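Local coordinates for adherence and virulence protein A (Streptococcus pneumoniae, PDB 6PON) that binds fibronectin and probably supports the adherence and virulence of pneumococci, at residues B[22-27]-B[102-107]; B[27-32]-B[141-146]; B[48-53]-B[57-62]; B[116-121]-B[127-132]. All coordinates share one frame; numbering follows the deposited sequence.

Interaction 1. Residues B[22-27]-B[102-107]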
# COMPACT_ATOMS: atom_id res chain seq x y z
N GLY B 22 7.84 11.10 -40.34
CA GLY B 22 7.17 12.12 -41.10
C GLY B 22 8.15 13.10 -41.71
O GLY B 22 9.37 13.03 -41.50
N ARG B 23 7.60 14.02 -42.49
CA ARG B 23 8.38 15.06 -43.16
C ARG B 23 7.85 16.41 -42.73
O ARG B 23 6.64 16.62 -42.74
CB ARG B 23 8.29 14.93 -44.68
CG ARG B 23 9.09 13.77 -45.26
CD ARG B 23 10.60 14.10 -45.30
NE ARG B 23 11.40 12.96 -45.76
CZ ARG B 23 12.73 12.98 -45.94
NH1 ARG B 23 13.43 14.08 -45.68
NH2 ARG B 23 13.36 11.89 -46.37
N ILE B 24 8.75 17.30 -42.33
CA ILE B 24 8.37 18.66 -41.98
C ILE B 24 8.19 19.44 -43.27
O ILE B 24 9.13 19.58 -44.05
CB ILE B 24 9.41 19.33 -41.08
CG1 ILE B 24 9.57 18.56 -39.78
CG2 ILE B 24 9.02 20.77 -40.81
CD1 ILE B 24 10.79 18.96 -39.01
N GLN B 25 6.98 19.96 -43.48
CA GLN B 25 6.63 20.63 -44.72
C GLN B 25 6.52 22.14 -44.59
O GLN B 25 6.61 22.84 -45.61
CB GLN B 25 5.28 20.10 -45.25
CG GLN B 25 5.37 18.77 -45.98
CD GLN B 25 4.00 18.21 -46.33
OE1 GLN B 25 3.01 18.50 -45.64
NE2 GLN B 25 3.92 17.41 -47.38
N LYS B 26 6.33 22.67 -43.39
CA LYS B 26 6.13 24.10 -43.24
C LYS B 26 6.54 24.49 -41.82
O LYS B 26 6.36 23.72 -40.88
CB LYS B 26 4.67 24.49 -43.54
CG LYS B 26 4.50 25.92 -43.95
CD LYS B 26 3.03 26.30 -44.15
CE LYS B 26 2.87 27.84 -44.30
NZ LYS B 26 1.46 28.26 -44.59
N ILE B 27 7.13 25.68 -41.69
CA ILE B 27 7.70 26.12 -40.43
C ILE B 27 7.36 27.60 -40.26
O ILE B 27 7.78 28.43 -41.08
CB ILE B 27 9.23 25.90 -40.39
CG1 ILE B 27 9.58 24.41 -40.42
CG2 ILE B 27 9.86 26.52 -39.17
CD1 ILE B 27 10.48 24.03 -41.60
N ILE B 102 13.87 16.38 -30.67
CA ILE B 102 13.38 15.90 -31.94
C ILE B 102 14.58 15.87 -32.87
O ILE B 102 15.12 16.92 -33.23
CB ILE B 102 12.28 16.80 -32.51
CG1 ILE B 102 11.09 16.85 -31.56
CG2 ILE B 102 11.91 16.33 -33.93
CD1 ILE B 102 10.06 17.90 -31.89
N THR B 103 15.01 14.67 -33.24
CA THR B 103 16.14 14.54 -34.15
C THR B 103 15.62 14.45 -35.58
O THR B 103 14.64 13.74 -35.87
CB THR B 103 16.99 13.32 -33.80
OG1 THR B 103 17.28 13.34 -32.40
CG2 THR B 103 18.30 13.39 -34.51
N VAL B 104 16.28 15.19 -36.46
CA VAL B 104 15.91 15.29 -37.87
C VAL B 104 17.15 15.16 -38.72
O VAL B 104 18.27 15.48 -38.31
CB VAL B 104 15.20 16.61 -38.21
CG1 VAL B 104 13.99 16.82 -37.33
CG2 VAL B 104 16.20 17.77 -38.08
N SER B 105 16.93 14.72 -39.95
CA SER B 105 17.96 14.68 -40.96
C SER B 105 17.39 15.32 -42.22
O SER B 105 16.18 15.27 -42.47
CB SER B 105 18.43 13.25 -41.22
OG SER B 105 17.33 12.41 -41.48
N ASN B 106 18.28 15.93 -42.99
CA ASN B 106 17.89 16.68 -44.18
C ASN B 106 19.07 16.68 -45.15
O ASN B 106 20.14 16.15 -44.86
CB ASN B 106 17.46 18.10 -43.80
CG ASN B 106 16.44 18.69 -44.75
OD1 ASN B 106 16.24 18.18 -45.85
ND2 ASN B 106 15.78 19.77 -44.33
N LYS B 107 18.85 17.26 -46.32
CA LYS B 107 19.96 17.58 -47.20
C LYS B 107 20.21 19.08 -47.13
O LYS B 107 19.36 19.85 -46.68
CB LYS B 107 19.69 17.12 -48.65
CG LYS B 107 18.37 17.57 -49.26
CD LYS B 107 18.34 17.25 -50.76
CE LYS B 107 16.99 16.66 -51.21
NZ LYS B 107 15.94 17.68 -51.53

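Interaction 2. Residues B[27-32]-B[141-146]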
# COMPACT_ATOMS: atom_id res chain seq x y z
N ILE B 27 7.13 25.68 -41.69
CA ILE B 27 7.70 26.12 -40.43
C ILE B 27 7.36 27.60 -40.26
O ILE B 27 7.78 28.43 -41.08
CB ILE B 27 9.23 25.90 -40.39
CG1 ILE B 27 9.58 24.41 -40.42
CG2 ILE B 27 9.86 26.52 -39.17
CD1 ILE B 27 10.48 24.03 -41.60
N ASN B 28 6.62 27.93 -39.21
CA ASN B 28 6.23 29.31 -38.93
C ASN B 28 6.32 29.61 -37.44
O ASN B 28 6.33 28.70 -36.60
CB ASN B 28 4.81 29.61 -39.40
CG ASN B 28 4.64 29.40 -40.88
OD1 ASN B 28 4.37 28.28 -41.32
ND2 ASN B 28 4.81 30.46 -41.67
N GLN B 29 6.37 30.91 -37.14
CA GLN B 29 6.43 31.48 -35.80
C GLN B 29 5.23 32.41 -35.62
O GLN B 29 5.36 33.64 -35.73
CB GLN B 29 7.75 32.24 -35.61
CG GLN B 29 7.99 32.90 -34.27
CD GLN B 29 9.37 33.57 -34.20
OE1 GLN B 29 10.08 33.65 -35.21
NE2 GLN B 29 9.76 34.04 -33.01
N PRO B 30 4.03 31.87 -35.35
CA PRO B 30 2.85 32.75 -35.23
C PRO B 30 2.95 33.75 -34.10
O PRO B 30 2.56 34.91 -34.27
CB PRO B 30 1.68 31.77 -35.04
CG PRO B 30 2.27 30.45 -34.77
CD PRO B 30 3.68 30.43 -35.28
N PHE B 31 3.47 33.35 -32.95
CA PHE B 31 3.76 34.29 -31.87
C PHE B 31 5.25 34.26 -31.57
O PHE B 31 5.98 33.37 -32.03
CB PHE B 31 2.93 33.96 -30.63
CG PHE B 31 1.46 33.98 -30.89
CD1 PHE B 31 0.78 35.18 -30.97
CD2 PHE B 31 0.77 32.79 -31.10
CE1 PHE B 31 -0.59 35.20 -31.22
CE2 PHE B 31 -0.59 32.80 -31.35
CZ PHE B 31 -1.27 34.01 -31.42
N GLU B 32 5.71 35.24 -30.79
CA GLU B 32 7.14 35.43 -30.61
C GLU B 32 7.82 34.17 -30.08
O GLU B 32 8.88 33.77 -30.58
CB GLU B 32 7.41 36.62 -29.67
CG GLU B 32 8.79 37.22 -29.84
CD GLU B 32 8.89 38.10 -31.09
OE1 GLU B 32 9.00 39.34 -30.94
OE2 GLU B 32 8.87 37.57 -32.22
N GLU B 141 20.27 28.15 -33.82
CA GLU B 141 19.36 29.27 -33.59
C GLU B 141 18.47 28.92 -32.40
O GLU B 141 18.36 27.75 -32.00
CB GLU B 141 18.55 29.58 -34.86
CG GLU B 141 17.74 30.86 -34.92
CD GLU B 141 18.37 32.10 -34.28
OE1 GLU B 141 18.70 33.06 -35.00
OE2 GLU B 141 18.46 32.17 -33.03
N VAL B 142 17.87 29.94 -31.80
CA VAL B 142 17.20 29.75 -30.52
C VAL B 142 16.19 30.86 -30.33
O VAL B 142 16.50 32.04 -30.54
CB VAL B 142 18.21 29.70 -29.36
CG1 VAL B 142 19.21 30.85 -29.46
CG2 VAL B 142 17.49 29.75 -28.03
N ILE B 143 14.97 30.50 -29.94
CA ILE B 143 13.87 31.43 -30.07
C ILE B 143 13.95 32.57 -29.07
O ILE B 143 13.41 33.65 -29.33
CB ILE B 143 12.53 30.68 -29.98
CG1 ILE B 143 11.48 31.39 -30.83
CG2 ILE B 143 12.09 30.52 -28.52
CD1 ILE B 143 10.20 30.61 -30.95
N LYS B 144 14.63 32.39 -27.95
CA LYS B 144 14.86 33.47 -26.99
C LYS B 144 16.35 33.59 -26.74
O LYS B 144 16.91 32.82 -25.96
CB LYS B 144 14.11 33.24 -25.69
CG LYS B 144 12.81 34.02 -25.60
CD LYS B 144 12.23 33.99 -24.19
CE LYS B 144 11.56 32.68 -23.90
NZ LYS B 144 11.36 32.46 -22.43
N HIS B 145 17.00 34.56 -27.39
CA HIS B 145 18.43 34.76 -27.16
C HIS B 145 18.68 35.23 -25.73
O HIS B 145 17.93 36.04 -25.19
CB HIS B 145 18.99 35.77 -28.16
CG HIS B 145 19.03 35.27 -29.57
ND1 HIS B 145 19.79 35.87 -30.55
CD2 HIS B 145 18.39 34.24 -30.16
CE1 HIS B 145 19.63 35.21 -31.69
NE2 HIS B 145 18.79 34.22 -31.48
N VAL B 146 19.71 34.67 -25.10
CA VAL B 146 20.13 35.08 -23.76
C VAL B 146 21.63 35.24 -23.79
O VAL B 146 22.36 34.26 -23.95
CB VAL B 146 19.71 34.08 -22.67
CG1 VAL B 146 19.71 34.78 -21.29
CG2 VAL B 146 18.35 33.45 -22.96

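Interaction 3. Residues B[48-53]-B[57-62]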
# COMPACT_ATOMS: atom_id res chain seq x y z
N LEU B 48 2.17 20.61 -35.42
CA LEU B 48 2.90 20.50 -34.16
C LEU B 48 3.16 21.88 -33.58
O LEU B 48 3.80 22.72 -34.23
CB LEU B 48 4.23 19.78 -34.35
CG LEU B 48 5.05 19.52 -33.06
CD1 LEU B 48 4.22 18.70 -32.06
CD2 LEU B 48 6.42 18.84 -33.32
N LEU B 49 2.71 22.12 -32.36
CA LEU B 49 2.94 23.39 -31.68
C LEU B 49 4.01 23.19 -30.60
O LEU B 49 3.91 22.28 -29.78
CB LEU B 49 1.66 23.94 -31.06
CG LEU B 49 1.80 25.07 -30.02
CD1 LEU B 49 2.44 26.30 -30.64
CD2 LEU B 49 0.45 25.44 -29.36
N LEU B 50 5.01 24.06 -30.62
CA LEU B 50 5.95 24.18 -29.51
C LEU B 50 5.89 25.60 -28.99
O LEU B 50 6.01 26.56 -29.76
CB LEU B 50 7.38 23.83 -29.95
CG LEU B 50 7.65 22.47 -30.57
CD1 LEU B 50 7.24 22.46 -32.04
CD2 LEU B 50 9.13 22.16 -30.41
N SER B 51 5.70 25.75 -27.70
CA SER B 51 5.49 27.06 -27.13
C SER B 51 6.48 27.28 -26.01
O SER B 51 6.56 26.47 -25.07
CB SER B 51 4.04 27.22 -26.65
OG SER B 51 3.88 28.43 -25.96
N ALA B 52 7.26 28.36 -26.11
CA ALA B 52 8.15 28.79 -25.05
C ALA B 52 7.52 29.88 -24.20
O ALA B 52 8.22 30.52 -23.41
CB ALA B 52 9.47 29.26 -25.65
N HIS B 53 6.22 30.09 -24.34
CA HIS B 53 5.51 31.07 -23.53
C HIS B 53 5.75 30.81 -22.04
O HIS B 53 5.60 29.66 -21.59
CB HIS B 53 4.02 31.03 -23.85
CG HIS B 53 3.23 32.12 -23.18
ND1 HIS B 53 2.74 32.00 -21.89
CD2 HIS B 53 2.84 33.33 -23.62
CE1 HIS B 53 2.07 33.10 -21.58
NE2 HIS B 53 2.12 33.92 -22.61
N GLY B 57 3.74 27.42 -22.03
CA GLY B 57 4.71 26.60 -22.73
C GLY B 57 4.31 25.15 -22.72
O GLY B 57 3.92 24.61 -21.68
N ARG B 58 4.36 24.52 -23.89
CA ARG B 58 3.93 23.14 -24.05
C ARG B 58 4.36 22.70 -25.44
O ARG B 58 4.74 23.52 -26.27
CB ARG B 58 2.41 23.00 -23.87
CG ARG B 58 1.62 23.83 -24.89
CD ARG B 58 0.16 23.97 -24.50
NE ARG B 58 -0.66 24.56 -25.56
CZ ARG B 58 -0.79 25.87 -25.77
NH1 ARG B 58 -0.17 26.73 -24.98
NH2 ARG B 58 -1.57 26.31 -26.74
N ILE B 59 4.31 21.40 -25.66
CA ILE B 59 4.42 20.83 -26.99
C ILE B 59 3.20 19.94 -27.21
O ILE B 59 2.77 19.23 -26.29
CB ILE B 59 5.74 20.04 -27.18
CG1 ILE B 59 5.76 19.34 -28.55
CG2 ILE B 59 5.93 19.05 -26.05
CD1 ILE B 59 7.14 18.94 -29.02
N GLN B 60 2.66 19.96 -28.42
CA GLN B 60 1.29 19.53 -28.58
C GLN B 60 0.98 19.41 -30.06
O GLN B 60 1.37 20.28 -30.84
CB GLN B 60 0.37 20.57 -27.91
CG GLN B 60 -1.06 20.32 -28.05
CD GLN B 60 -1.90 21.58 -28.02
OE1 GLN B 60 -1.57 22.55 -27.34
NE2 GLN B 60 -3.01 21.55 -28.73
N LEU B 61 0.26 18.35 -30.46
CA LEU B 61 -0.43 18.42 -31.74
C LEU B 61 -1.66 19.30 -31.58
O LEU B 61 -2.23 19.39 -30.50
CB LEU B 61 -0.85 17.03 -32.23
CG LEU B 61 0.26 16.08 -32.64
CD1 LEU B 61 -0.36 14.74 -32.96
CD2 LEU B 61 1.00 16.65 -33.84
N THR B 62 -2.05 19.98 -32.65
CA THR B 62 -3.18 20.89 -32.52
C THR B 62 -3.99 20.94 -33.80
O THR B 62 -3.48 20.75 -34.91
CB THR B 62 -2.73 22.30 -32.14
OG1 THR B 62 -3.88 23.12 -31.92
CG2 THR B 62 -1.90 22.94 -33.26

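Interaction 4. Residues B[116-121]-B[127-132]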
# COMPACT_ATOMS: atom_id res chain seq x y z
N ALA B 116 20.19 17.52 -37.25
CA ALA B 116 20.01 18.54 -36.23
C ALA B 116 18.99 18.06 -35.22
O ALA B 116 18.18 17.16 -35.49
CB ALA B 116 19.59 19.88 -36.84
N THR B 117 19.01 18.67 -34.04
CA THR B 117 18.08 18.34 -32.96
C THR B 117 17.28 19.58 -32.60
O THR B 117 17.85 20.63 -32.31
CB THR B 117 18.81 17.84 -31.72
OG1 THR B 117 19.79 16.86 -32.08
CG2 THR B 117 17.81 17.23 -30.73
N LEU B 118 15.95 19.46 -32.64
CA LEU B 118 15.07 20.54 -32.24
C LEU B 118 14.65 20.26 -30.81
O LEU B 118 14.07 19.21 -30.53
CB LEU B 118 13.86 20.63 -33.18
CG LEU B 118 12.80 21.70 -32.89
CD1 LEU B 118 13.35 23.10 -33.04
CD2 LEU B 118 11.59 21.48 -33.79
N ILE B 119 14.97 21.18 -29.90
CA ILE B 119 14.83 20.98 -28.46
C ILE B 119 13.87 22.03 -27.90
O ILE B 119 14.06 23.23 -28.12
CB ILE B 119 16.17 21.11 -27.72
CG1 ILE B 119 17.23 20.16 -28.29
CG2 ILE B 119 15.96 20.91 -26.21
CD1 ILE B 119 18.62 20.33 -27.64
N ILE B 120 12.86 21.57 -27.14
CA ILE B 120 12.01 22.48 -26.38
C ILE B 120 12.23 22.20 -24.90
O ILE B 120 12.17 21.05 -24.47
CB ILE B 120 10.52 22.38 -26.77
CG1 ILE B 120 9.70 23.36 -25.92
CG2 ILE B 120 9.96 20.94 -26.62
CD1 ILE B 120 8.22 23.40 -26.28
N GLU B 121 12.50 23.26 -24.14
CA GLU B 121 12.62 23.22 -22.69
C GLU B 121 11.46 24.01 -22.12
O GLU B 121 11.32 25.21 -22.42
CB GLU B 121 13.94 23.83 -22.23
CG GLU B 121 15.18 23.27 -22.91
CD GLU B 121 16.39 24.12 -22.61
OE1 GLU B 121 16.20 25.17 -21.94
OE2 GLU B 121 17.52 23.74 -23.03
N SER B 127 11.75 28.95 -20.21
CA SER B 127 11.39 28.12 -21.36
C SER B 127 12.03 28.68 -22.61
O SER B 127 12.24 29.89 -22.74
CB SER B 127 9.87 28.07 -21.53
OG SER B 127 9.25 27.59 -20.36
N ASN B 128 12.38 27.77 -23.53
CA ASN B 128 13.07 28.15 -24.75
C ASN B 128 12.97 27.03 -25.78
O ASN B 128 12.65 25.88 -25.45
CB ASN B 128 14.54 28.49 -24.46
CG ASN B 128 15.03 29.66 -25.29
OD1 ASN B 128 14.63 29.85 -26.44
ND2 ASN B 128 15.88 30.48 -24.69
N ILE B 129 13.23 27.39 -27.03
CA ILE B 129 13.18 26.48 -28.17
C ILE B 129 14.46 26.69 -28.96
O ILE B 129 14.81 27.82 -29.30
CB ILE B 129 11.95 26.72 -29.06
CG1 ILE B 129 10.65 26.50 -28.27
CG2 ILE B 129 11.97 25.81 -30.29
CD1 ILE B 129 9.38 26.92 -29.05
N LEU B 130 15.18 25.59 -29.21
CA LEU B 130 16.54 25.66 -29.73
C LEU B 130 16.70 24.62 -30.82
O LEU B 130 16.14 23.52 -30.73
CB LEU B 130 17.58 25.41 -28.61
CG LEU B 130 17.39 26.14 -27.26
CD1 LEU B 130 16.56 25.30 -26.25
CD2 LEU B 130 18.72 26.59 -26.65
N LEU B 131 17.44 24.99 -31.86
CA LEU B 131 17.88 24.07 -32.89
C LEU B 131 19.39 23.91 -32.75
O LEU B 131 20.12 24.89 -32.68
CB LEU B 131 17.52 24.59 -34.29
CG LEU B 131 17.83 23.60 -35.43
CD1 LEU B 131 16.86 22.39 -35.44
CD2 LEU B 131 17.86 24.30 -36.77
N VAL B 132 19.85 22.67 -32.65
CA VAL B 132 21.24 22.40 -32.34
C VAL B 132 21.79 21.49 -33.41
O VAL B 132 21.15 20.49 -33.76
CB VAL B 132 21.40 21.77 -30.95
CG1 VAL B 132 22.84 21.38 -30.70
CG2 VAL B 132 20.91 22.72 -29.90

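Interaction 1. Residues B[22-27]-B[102-107]
R23 NH1 hydrogen-bonds to G85 O and, from there, stands 4.4 Å from S105 O on the facing strand. The approach to S105 is oblique and too long for a bond, and S105 OG pairs instead with E89. R23 gets to S105 by bending twice near its root (chi1 -74°, chi2 -76°) and then running straight. Beside it lies the apolar half of the contact: I24 sends out its CG1 branch, and I24 CD1 meets V104 CG1 at 4.2 Å. Backbone distances are correspondingly wide, with R23 CA 9.2 Å from V104 CA. Next to S105, the amide of N106 is anchored at both ends. Its ND2 is held by two backbone carbonyls, Y82 O and Q84 O, while N106 OD1 accepts from K107 N at 2.8 Å with the donor tilted 32° off the carbonyl plane. Bonds to both ends should fix the rotation of the amide. Strand 23-28 and strand 99-107 belong to different antiparallel sheets, and the backbone of I24 is bonded to G85 and A86. The chemistry therefore implies a light sheet-to-sheet touch, apolar inside and polar outside, whose polar groups find their partners in the intervening chain.

Interaction 2. Residues B[27-32]-B[141-146]
The two backbones stay well apart, E32 CA and I143 CA making the nearest approach at 7.8 Å. Residues 27-28 belong to strand 23-28, and the chain then bends through P30 and F31, while residues 141-142 lie on strand 139-142 and the chain beyond them leaves the sheet. Into the bend points I143. Its CD1 rests 3.4 Å from E32 O, and I143 CG1 lies 3.8 Å from Q29 NE2, the side chains of Q29 and I143 arriving from opposite directions. Q29 can reach so far because its chain is fully extended, with CG trans to the backbone nitrogen (chi1 -180°). Its NE2 closes the bend by donating to E32 O at 2.6 Å, an acceptor lying close to the amide plane, and its OE1 is bonded to S73 OG. The polar clasp and the aliphatic branch of I143 thus share one small patch.

In fold terms, the contact joins the chain that follows strand 23-28 to the loop that follows strand 139-142, these being outermost strands of the four-stranded and five-stranded antiparallel sheets within this chain. A backbone bond to I129 holds I143 to the latter sheet.

On the second segment a carboxylate oxygen organises the departing chain. H145 NE2 donates to E141 OE2 at 2.6 Å on its syn lone pair, the oxygen lying near the imidazole plane, and this bond ties the exposed H145 back to a buried glutamate. V142 N holds the same oxygen from its anti side. The side chain of E141 packs on F75 and V78 of helix 74-83. Between E141 and H145 in the chain, K144 sends NZ to S127 O.

Interaction 3. Residues B[48-53]-B[57-62]
L49 and Q60 form an antiparallel hydrogen-bonded pair, with L49 N donating almost straight to Q60 O at 2.7 Å and Q60 N returning a more bent bond to L49 O. Further along the backbone, S51 N donates to R58 O at 2.8 Å, whereas the reverse bond is weak. G57, having no side chain, lets its CA come within 3.0 Å of S51 O in a CA-H...O contact.

Apolar contacts line the face carrying L48, L50, I59 and L61. L50 and I59 lie side by side, L50 CG to I59 CD1 at 3.9 Å. L48 CD1 settles against I59 CG1 at the same distance, and I59 and L61 continue onto helix 5-19.

The other face is mixed, L49 lying among S51, R58 and Q60. R58 NE donates to Q60 OE1 at 2.8 Å, nearly in the guanidinium plane, while L49 CD2 sits over one face of that group, 3.4 Å from R58 NH2. The edge bond and the methyl together hold the guanidinium in place, and NH1 has F56 O as a further partner. R58 also makes a cation-pi contact with Y263 of the second subunit, and T62 OG1 bonds D260 of that subunit.

At the turn, S51 OG accepts from H53 N at 3.3 Å, an ST turn, and is itself bonded to E34. H53 stacks on F56. The whole is a beta hairpin of strands 44-51 and 58-61, the latter outermost within this chain, where R58, Q60 and the adjoining T62 meet the second subunit.

Interaction 4. Residues B[116-121]-B[127-132]
This is the buried core of a beta hairpin, strands 113-121 and 128-133, lying inside the five-stranded antiparallel sheet with strand 99-107 on one flank and 139-142 on the other. Six backbone hydrogen bonds join the two, in pairs: T117 with V132, I119 with L130, and E121 with N128. The bond from I119 N to L130 O is the shortest, at 2.7 Å and 174°. At the turn end, S127 OG bonds M123 N and G124 O in the connecting segment.

On the face of L118, I120, I129 and L131 the contact is aliphatic throughout. I120 and I129 run alongside each other, I120 CG1 to I129 CG1 at 4.0 Å, whereas L118 slants across I129, L118 CD1 touching I129 CG2 at 4.1 Å. L131 CD1 is wedged between A116 CB and L118 CB, which it reaches because its CG swings away from the backbone nitrogen (chi1 -174°). Beyond it L131 packs on L79, Y82 and L83 of helix 74-83.

The opposite face mixes apolar and polar groups. I119 CD1 lies across V132 CG2 at 4.0 Å. N128 OD1 accepts from I129 N at 2.9 Å, and N128 ND2 donates to K144 O. E121 stretches out over L130, and L130 CD1 comes 3.7 Å from E121 OE2. Both carboxylate oxygens have partners, OE1 in a salt bridge with R154 and OE2 bonded to Y162 OH. With these two in place a buried carboxylate against a leucine methyl is affordable, the arginine and tyrosine probably offsetting the cost of burying its charge.

In the fold
Interactions 3 and 4 are the buried contacts, each a hairpin knit by backbone bonds within one sheet; interactions 1 and 2 are partly exposed, light touches made through side-chain ends, 2 from the loops beyond the strands. The latter two both use strand 23-28, sharing I27, with centres about 17 Å apart. The five-stranded sheet serves 1, 2 and 4, I102 and V104 of interaction 1 bonding L118 and A116 of interaction 4. Between the hairpins isoleucine methyls pack on backbone carbonyls, I129 CD1 lying 3.5 Å from L50 O and I120 CD1 as near to R58 O. Interaction 3 alone among the four meets the second subunit, largely through polar groups on or beside its outermost strand.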